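Local coordinates for glycosyl transferase family 9 (PDB 3TOV), which probably transfers a sugar from a nucleotide-activated donor, as a family 9 (heptosyltransferase-type) glycosyltransferase of the GT-B clan, at residues D21-T26 and M273-S278; R137-M142 and F293-Y298. All blocks are in the same frame, centred on the assembly; numbering follows the deposited sequence.

Contact 1: D21-T26 and M273-S278; sequences DVILTT and MHVGIS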
ATOM      1  N   ASP A  21       5.060   1.272   0.756  1.00 49.83           N
ATOM      2  CA  ASP A  21       6.113   1.179  -0.229  1.00 45.63           C
ATOM      3  C   ASP A  21       6.136  -0.215  -0.838  1.00 47.81           C
ATOM      4  O   ASP A  21       6.323  -0.355  -2.029  1.00 58.79           O
ATOM      5  CB  ASP A  21       7.461   1.532   0.388  1.00 56.24           C
ATOM      6  CG  ASP A  21       7.471   2.921   1.030  1.00 69.95           C
ATOM      7  OD1 ASP A  21       7.695   3.921   0.314  1.00 74.84           O
ATOM      8  OD2 ASP A  21       7.269   3.013   2.258  1.00 75.25           O
ATOM      9  N   VAL A  22       5.910  -1.254  -0.044  1.00 48.91           N
ATOM     10  CA  VAL A  22       5.964  -2.611  -0.595  1.00 49.05           C
ATOM     11  C   VAL A  22       4.873  -2.873  -1.626  1.00 47.24           C
ATOM     12  O   VAL A  22       5.156  -3.283  -2.757  1.00 48.03           O
ATOM     13  CB  VAL A  22       5.938  -3.709   0.492  1.00 53.00           C
ATOM     14  CG1 VAL A  22       5.590  -5.070  -0.113  1.00 31.21           C
ATOM     15  CG2 VAL A  22       7.270  -3.769   1.185  1.00 53.62           C
ATOM     16  N   ILE A  23       3.626  -2.639  -1.249  1.00 44.79           N
ATOM     17  CA  ILE A  23       2.529  -2.924  -2.164  1.00 49.21           C
ATOM     18  C   ILE A  23       2.757  -2.226  -3.506  1.00 54.35           C
ATOM     19  O   ILE A  23       2.382  -2.740  -4.564  1.00 52.25           O
ATOM     20  CB  ILE A  23       1.190  -2.539  -1.540  1.00 49.34           C
ATOM     21  CG1 ILE A  23       1.003  -3.344  -0.240  1.00 50.03           C
ATOM     22  CG2 ILE A  23       0.063  -2.755  -2.530  1.00 30.52           C
ATOM     23  CD1 ILE A  23      -0.103  -2.838   0.684  1.00 49.53           C
ATOM     24  N   LEU A  24       3.419  -1.073  -3.450  1.00 57.01           N
ATOM     25  CA  LEU A  24       3.723  -0.277  -4.637  1.00 57.16           C
ATOM     26  C   LEU A  24       4.790  -0.899  -5.535  1.00 59.26           C
ATOM     27  O   LEU A  24       4.979  -0.467  -6.670  1.00 66.11           O
ATOM     28  CB  LEU A  24       4.163   1.128  -4.229  1.00 51.93           C
ATOM     29  CG  LEU A  24       3.065   1.980  -3.607  1.00 43.07           C
ATOM     30  CD1 LEU A  24       3.650   3.242  -3.029  1.00 40.49           C
ATOM     31  CD2 LEU A  24       2.037   2.288  -4.664  1.00 37.66           C
ATOM     32  N   THR A  25       5.500  -1.898  -5.021  1.00 52.55           N
ATOM     33  CA  THR A  25       6.492  -2.607  -5.820  1.00 49.17           C
ATOM     34  C   THR A  25       5.821  -3.747  -6.564  1.00 51.77           C
ATOM     35  O   THR A  25       6.464  -4.486  -7.312  1.00 56.94           O
ATOM     36  CB  THR A  25       7.609  -3.210  -4.956  1.00 46.78           C
ATOM     37  OG1 THR A  25       7.082  -4.277  -4.148  1.00 52.32           O
ATOM     38  CG2 THR A  25       8.230  -2.155  -4.068  1.00 44.26           C
ATOM     39  N   THR A  26       4.522  -3.890  -6.354  1.00 46.65           N
ATOM     40  CA  THR A  26       3.822  -5.071  -6.824  1.00 50.80           C
ATOM     41  C   THR A  26       3.508  -5.088  -8.339  1.00 52.41           C
ATOM     42  O   THR A  26       3.520  -6.164  -8.959  1.00 46.37           O
ATOM     43  CB  THR A  26       2.572  -5.347  -5.955  1.00 55.09           C
ATOM     44  OG1 THR A  26       2.399  -6.762  -5.811  1.00 67.20           O
ATOM     45  CG2 THR A  26       1.321  -4.717  -6.549  1.00 48.84           C
HETATM   46  N   MSE A 273      -4.592   2.204   2.757  1.00 50.56           N
HETATM   47  CA  MSE A 273      -5.235   2.724   1.549  1.00 50.00           C
HETATM   48  C   MSE A 273      -4.800   1.942   0.305  1.00 50.38           C
HETATM   49  O   MSE A 273      -5.618   1.620  -0.556  1.00 48.34           O
HETATM   50  CB  MSE A 273      -4.918   4.201   1.372  1.00 51.19           C
HETATM   51  CG  MSE A 273      -5.648   4.863   0.215  1.00 49.25           C
HETATM   52 SE   MSE A 273      -4.835   6.564  -0.289  0.47 40.84          SE
HETATM   53  CE  MSE A 273      -3.133   5.945  -1.017  1.00 20.81           C
ATOM     54  N   HIS A 274      -3.513   1.622   0.216  1.00 49.68           N
ATOM     55  CA  HIS A 274      -3.031   0.787  -0.875  1.00 50.62           C
ATOM     56  C   HIS A 274      -3.564  -0.656  -0.795  1.00 57.85           C
ATOM     57  O   HIS A 274      -3.917  -1.250  -1.817  1.00 64.05           O
ATOM     58  CB  HIS A 274      -1.507   0.841  -0.962  1.00 47.09           C
ATOM     59  CG  HIS A 274      -0.967   2.232  -1.061  1.00 52.84           C
ATOM     60  ND1 HIS A 274      -0.479   2.920   0.030  1.00 59.52           N
ATOM     61  CD2 HIS A 274      -0.858   3.075  -2.115  1.00 54.82           C
ATOM     62  CE1 HIS A 274      -0.079   4.120  -0.349  1.00 58.23           C
ATOM     63  NE2 HIS A 274      -0.299   4.241  -1.645  1.00 56.70           N
ATOM     64  N   VAL A 275      -3.636  -1.208   0.415  1.00 55.25           N
ATOM     65  CA  VAL A 275      -4.266  -2.509   0.619  1.00 52.30           C
ATOM     66  C   VAL A 275      -5.679  -2.504   0.049  1.00 47.13           C
ATOM     67  O   VAL A 275      -6.095  -3.433  -0.627  1.00 46.36           O
ATOM     68  CB  VAL A 275      -4.356  -2.870   2.112  1.00 50.64           C
ATOM     69  CG1 VAL A 275      -5.087  -4.197   2.297  1.00 45.96           C
ATOM     70  CG2 VAL A 275      -2.970  -2.911   2.739  1.00 50.13           C
ATOM     71  N   GLY A 276      -6.422  -1.447   0.332  1.00 49.07           N
ATOM     72  CA  GLY A 276      -7.759  -1.320  -0.208  1.00 50.21           C
ATOM     73  C   GLY A 276      -7.709  -1.416  -1.715  1.00 49.38           C
ATOM     74  O   GLY A 276      -8.298  -2.320  -2.301  1.00 49.65           O
ATOM     75  N   ILE A 277      -6.986  -0.485  -2.332  1.00 50.26           N
ATOM     76  CA  ILE A 277      -6.856  -0.411  -3.786  1.00 50.69           C
ATOM     77  C   ILE A 277      -6.487  -1.757  -4.393  1.00 57.36           C
ATOM     78  O   ILE A 277      -7.012  -2.143  -5.438  1.00 65.54           O
ATOM     79  CB  ILE A 277      -5.781   0.617  -4.183  1.00 44.96           C
ATOM     80  CG1 ILE A 277      -6.182   2.018  -3.733  1.00 37.89           C
ATOM     81  CG2 ILE A 277      -5.505   0.594  -5.687  1.00 41.62           C
ATOM     82  CD1 ILE A 277      -5.121   3.037  -4.052  1.00 39.29           C
ATOM     83  N   SER A 278      -5.586  -2.467  -3.724  1.00 53.23           N
ATOM     84  CA  SER A 278      -5.095  -3.748  -4.207  1.00 55.60           C
ATOM     85  C   SER A 278      -6.158  -4.836  -4.148  1.00 53.36           C
ATOM     86  O   SER A 278      -5.876  -6.002  -4.417  1.00 62.56           O
ATOM     87  CB  SER A 278      -3.887  -4.189  -3.384  1.00 60.04           C
ATOM     88  OG  SER A 278      -4.299  -4.741  -2.140  1.00 61.52           O
TER

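Contact 2: R137-M142 and F293-Y298; sequences RHAADM and FFYGPY. With SO4 (sulfate ion), chain D.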
ATOM      1  N   ARG A 137       7.682  10.605 -11.570  1.00 49.44           N
ATOM      2  CA  ARG A 137       6.772   9.476 -11.588  1.00 49.32           C
ATOM      3  C   ARG A 137       6.027   9.281 -10.268  1.00 51.81           C
ATOM      4  O   ARG A 137       6.480   9.720  -9.214  1.00 58.41           O
ATOM      5  CB  ARG A 137       7.521   8.212 -11.990  1.00 44.29           C
ATOM      6  CG  ARG A 137       7.354   7.853 -13.443  1.00 36.92           C
ATOM      7  CD  ARG A 137       8.473   6.981 -13.926  1.00 40.76           C
ATOM      8  NE  ARG A 137       9.555   7.769 -14.505  1.00 48.21           N
ATOM      9  CZ  ARG A 137       9.972   7.640 -15.762  1.00 48.47           C
ATOM     10  NH1 ARG A 137      10.965   8.396 -16.211  1.00 46.65           N
ATOM     11  NH2 ARG A 137       9.399   6.746 -16.567  1.00 47.98           N
ATOM     12  N   HIS A 138       4.854   8.665 -10.354  1.00 47.23           N
ATOM     13  CA  HIS A 138       4.208   8.077  -9.194  1.00 49.42           C
ATOM     14  C   HIS A 138       5.150   6.966  -8.698  1.00 57.39           C
ATOM     15  O   HIS A 138       5.923   6.405  -9.480  1.00 66.32           O
ATOM     16  CB  HIS A 138       2.854   7.520  -9.630  1.00 48.82           C
ATOM     17  CG  HIS A 138       2.110   6.781  -8.563  1.00 48.49           C
ATOM     18  ND1 HIS A 138       1.422   7.418  -7.552  1.00 51.04           N
ATOM     19  CD2 HIS A 138       1.913   5.457  -8.371  1.00 45.52           C
ATOM     20  CE1 HIS A 138       0.853   6.519  -6.771  1.00 44.86           C
ATOM     21  NE2 HIS A 138       1.136   5.322  -7.247  1.00 45.05           N
ATOM     22  N   ALA A 139       5.113   6.653  -7.410  1.00 54.25           N
ATOM     23  CA  ALA A 139       6.062   5.687  -6.848  1.00 53.31           C
ATOM     24  C   ALA A 139       6.081   4.299  -7.534  1.00 50.29           C
ATOM     25  O   ALA A 139       7.130   3.639  -7.616  1.00 39.17           O
ATOM     26  CB  ALA A 139       5.829   5.533  -5.364  1.00 47.26           C
ATOM     27  N   ALA A 140       4.929   3.855  -8.024  1.00 50.23           N
ATOM     28  CA  ALA A 140       4.857   2.536  -8.635  1.00 53.03           C
ATOM     29  C   ALA A 140       5.442   2.550 -10.040  1.00 54.67           C
ATOM     30  O   ALA A 140       6.068   1.578 -10.477  1.00 59.79           O
ATOM     31  CB  ALA A 140       3.427   2.021  -8.647  1.00 51.10           C
ATOM     32  N   ASP A 141       5.242   3.662 -10.736  1.00 47.30           N
ATOM     33  CA  ASP A 141       5.805   3.837 -12.065  1.00 48.66           C
ATOM     34  C   ASP A 141       7.314   3.999 -11.982  1.00 52.84           C
ATOM     35  O   ASP A 141       8.046   3.586 -12.888  1.00 53.53           O
ATOM     36  CB  ASP A 141       5.190   5.048 -12.763  1.00 48.23           C
ATOM     37  CG  ASP A 141       3.737   4.825 -13.153  1.00 57.99           C
ATOM     38  OD1 ASP A 141       3.367   3.660 -13.438  1.00 56.36           O
ATOM     39  OD2 ASP A 141       2.970   5.822 -13.168  1.00 62.86           O
HETATM   40  N   MSE A 142       7.784   4.608 -10.898  1.00 50.55           N
HETATM   41  CA  MSE A 142       9.214   4.838 -10.759  1.00 53.49           C
HETATM   42  C   MSE A 142       9.970   3.528 -10.504  1.00 51.53           C
HETATM   43  O   MSE A 142      11.123   3.370 -10.924  1.00 49.92           O
HETATM   44  CB  MSE A 142       9.510   5.901  -9.690  1.00 49.56           C
HETATM   45  CG  MSE A 142       9.856   5.371  -8.308  1.00 48.43           C
HETATM   46 SE   MSE A 142      10.686   6.759  -7.198  0.84 77.30          SE
HETATM   47  CE  MSE A 142      10.503   5.901  -5.495  1.00 25.20           C
ATOM     48  N   PHE A 293       0.330  13.117  -6.012  1.00 52.64           N
ATOM     49  CA  PHE A 293       0.944  12.655  -7.235  1.00 52.70           C
ATOM     50  C   PHE A 293       1.784  11.415  -7.028  1.00 52.37           C
ATOM     51  O   PHE A 293       1.603  10.420  -7.721  1.00 50.86           O
ATOM     52  CB  PHE A 293       1.805  13.710  -7.902  1.00 52.01           C
ATOM     53  CG  PHE A 293       2.413  13.223  -9.175  1.00 56.92           C
ATOM     54  CD1 PHE A 293       1.597  12.799 -10.219  1.00 54.05           C
ATOM     55  CD2 PHE A 293       3.789  13.129  -9.318  1.00 60.46           C
ATOM     56  CE1 PHE A 293       2.145  12.322 -11.395  1.00 53.89           C
ATOM     57  CE2 PHE A 293       4.346  12.662 -10.500  1.00 59.25           C
ATOM     58  CZ  PHE A 293       3.525  12.261 -11.538  1.00 55.76           C
ATOM     59  N   PHE A 294       2.703  11.483  -6.071  1.00 54.96           N
ATOM     60  CA  PHE A 294       3.714  10.443  -5.919  1.00 56.10           C
ATOM     61  C   PHE A 294       3.215   9.183  -5.234  1.00 57.68           C
ATOM     62  O   PHE A 294       3.410   8.079  -5.750  1.00 61.81           O
ATOM     63  CB  PHE A 294       4.913  10.985  -5.173  1.00 53.31           C
ATOM     64  CG  PHE A 294       5.484  12.199  -5.790  1.00 58.43           C
ATOM     65  CD1 PHE A 294       6.603  12.111  -6.604  1.00 67.02           C
ATOM     66  CD2 PHE A 294       4.892  13.432  -5.580  1.00 58.07           C
ATOM     67  CE1 PHE A 294       7.143  13.232  -7.180  1.00 70.87           C
ATOM     68  CE2 PHE A 294       5.417  14.562  -6.150  1.00 63.38           C
ATOM     69  CZ  PHE A 294       6.549  14.465  -6.955  1.00 71.92           C
ATOM     70  N   TYR A 295       2.580   9.329  -4.077  1.00 48.13           N
ATOM     71  CA  TYR A 295       2.113   8.141  -3.373  1.00 44.97           C
ATOM     72  C   TYR A 295       0.580   8.046  -3.242  1.00 51.49           C
ATOM     73  O   TYR A 295       0.056   7.511  -2.261  1.00 62.28           O
ATOM     74  CB  TYR A 295       2.814   7.993  -2.015  1.00 36.19           C
ATOM     75  CG  TYR A 295       4.296   7.716  -2.109  1.00 36.74           C
ATOM     76  CD1 TYR A 295       4.779   6.415  -2.185  1.00 45.26           C
ATOM     77  CD2 TYR A 295       5.216   8.745  -2.116  1.00 31.80           C
ATOM     78  CE1 TYR A 295       6.149   6.150  -2.275  1.00 45.49           C
ATOM     79  CE2 TYR A 295       6.575   8.493  -2.198  1.00 37.35           C
ATOM     80  CZ  TYR A 295       7.042   7.196  -2.283  1.00 42.48           C
ATOM     81  OH  TYR A 295       8.404   6.952  -2.366  1.00 45.86           O
ATOM     82  N   GLY A 296      -0.139   8.541  -4.239  1.00 42.85           N
ATOM     83  CA  GLY A 296      -1.579   8.451  -4.208  1.00 40.93           C
ATOM     84  C   GLY A 296      -2.081   7.115  -4.723  1.00 47.41           C
ATOM     85  O   GLY A 296      -1.304   6.158  -4.860  1.00 50.29           O
ATOM     86  N   PRO A 297      -3.396   7.045  -4.997  1.00 42.11           N
ATOM     87  CA  PRO A 297      -4.153   5.913  -5.551  1.00 43.17           C
ATOM     88  C   PRO A 297      -3.724   5.522  -6.961  1.00 54.21           C
ATOM     89  O   PRO A 297      -4.273   6.018  -7.953  1.00 64.43           O
ATOM     90  CB  PRO A 297      -5.589   6.429  -5.579  1.00 38.73           C
ATOM     91  CG  PRO A 297      -5.629   7.470  -4.536  1.00 43.55           C
ATOM     92  CD  PRO A 297      -4.284   8.125  -4.545  1.00 40.00           C
ATOM     93  N   TYR A 298      -2.764   4.612  -7.046  1.00 52.14           N
ATOM     94  CA  TYR A 298      -2.238   4.195  -8.335  1.00 49.95           C
ATOM     95  C   TYR A 298      -3.212   3.342  -9.119  1.00 54.40           C
ATOM     96  O   TYR A 298      -3.645   2.295  -8.629  1.00 57.87           O
ATOM     97  CB  TYR A 298      -0.978   3.388  -8.126  1.00 42.93           C
ATOM     98  CG  TYR A 298      -0.412   2.814  -9.386  1.00 37.91           C
ATOM     99  CD1 TYR A 298       0.317   3.611 -10.256  1.00 40.11           C
ATOM    100  CD2 TYR A 298      -0.585   1.474  -9.702  1.00 35.76           C
ATOM    101  CE1 TYR A 298       0.861   3.095 -11.408  1.00 44.56           C
ATOM    102  CE2 TYR A 298      -0.047   0.941 -10.854  1.00 40.47           C
ATOM    103  CZ  TYR A 298       0.681   1.758 -11.704  1.00 49.57           C
ATOM    104  OH  TYR A 298       1.239   1.247 -12.860  1.00 56.97           O
TER
HETATM  105  S   SO4 D 348      13.325   9.583 -18.546  0.80 98.12           S
HETATM  106  O1  SO4 D 348      14.018   8.333 -18.211  0.80 97.34           O
HETATM  107  O2  SO4 D 348      11.947   9.530 -18.057  0.80 92.52           O
HETATM  108  O3  SO4 D 348      14.039  10.710 -17.945  0.80 92.09           O
HETATM  109  O4  SO4 D 348      13.294   9.763 -20.000  0.80100.83           O

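Contact 1: D21-T26 and M273-S278
Carbon-to-carbon packing joins 21-26 to 273-278, and no hydrogen bond crosses between them. Ile23 meets the other helix with both its branches. CG1 lies beside the backbone N (chi1 -59°) and runs on extended, so that CD1 reaches Val275 CG2 at 3.5 Å; the CB of Val275 points away, but CG2, anti to the carbonyl carbon, still comes back to meet it. The other branch, Ile23 CG2, lies 4.2 Å from His274 CB and 4.3 Å from Ser278 CB. Next to it, Leu24 brings CD2 obliquely up to His274 CD2, 3.9 Å away, while the methyl CE of Met273, a selenomethionine, covers part of one imidazole face. His274 NE2 has a weak hydrogen bond to Tyr295 O.

The hydroxyls of Thr25 and Ser278 each bond a carbonyl of their own segment. Thr25 OG1, also hydrogen-bonded to Tyr43 OH, donates to Val22 O at 2.6 Å along a carbonyl lone pair; that oxygen also takes the N-H of Thr25, so two bonds from this turn residue (type I, Ile23 to Thr26) grip it. Ser278 OG reaches Val275 O at 2.7 Å from above the carbonyl plane.

Helix 19-23 follows strand 10-14 of one parallel sheet and helix 271-277 follows strand 264-268 of the other, so the contact spans the interface of the two Rossmann-like domains of a GT-B fold, bordered by helices 139-149 and 292-295.

Contact 2: R137-M142 and F293-Y298
Phe293 O and Phe294 O accept one side-chain and one main-chain N-H at the N-terminus of helix 139-149. His138, the N-cap residue, has CG anti to its backbone N (chi1 175°); ND1 donates to Phe293 O at 3.0 Å, in the ring plane and on a carbonyl lone pair. Ala139 N is satisfied by Phe294 O at 2.8 Å, nearly straight (170°). Phe294 O also lies over a face of the His138 ring, without bonding to it. In this GT-B fold the helix follows strand 128-129 of the N-terminal sheet and 293-298 leads into strand 302-305 of the other, so these bonds tie the domains. The His138 and Tyr298 rings are nearly parallel (12°) but slid apart, barely overlapping. An alanine at His138 removes the imidazole, and would probably lose the ND1 bond to Phe293 O and the ring pair with Tyr298. Ala140 CB sits 3.8 Å over the centre of the Tyr298 ring. Tyr298 OH donates to Asp141 OD1 at 3.3 Å from above the carboxylate plane and is also hydrogen-bonded to Asn157 ND2. Arg137 NE forms a salt bridge with Asp133, and NH1 has a very short modelled hydrogen bond to a sulfate, probably from the crystallisation liquor.

How the contacts relate
Contacts 1 and 2 lie side by side on the same domain interface, their centres 11 Å apart, with contact 1 close to the centre of the chain and contact 2 nearer the surface. Their segments alternate along the sequence: 21-26 and 137-142 belong to the N-terminal half, 273-278 and 293-298 to the C-terminal half, so each contact pairs one half with the other. They also touch directly: Leu24 O meets Ala140 CB, Leu24 CD1 meets the Tyr295 ring, and Ile277 CD1 packs on Pro297. Tyr295 thus belongs to both neighbourhoods. Together they join helices and loops of the two domains at neighbouring points; in GT-B enzymes the active site generally lies in the cleft between these domains.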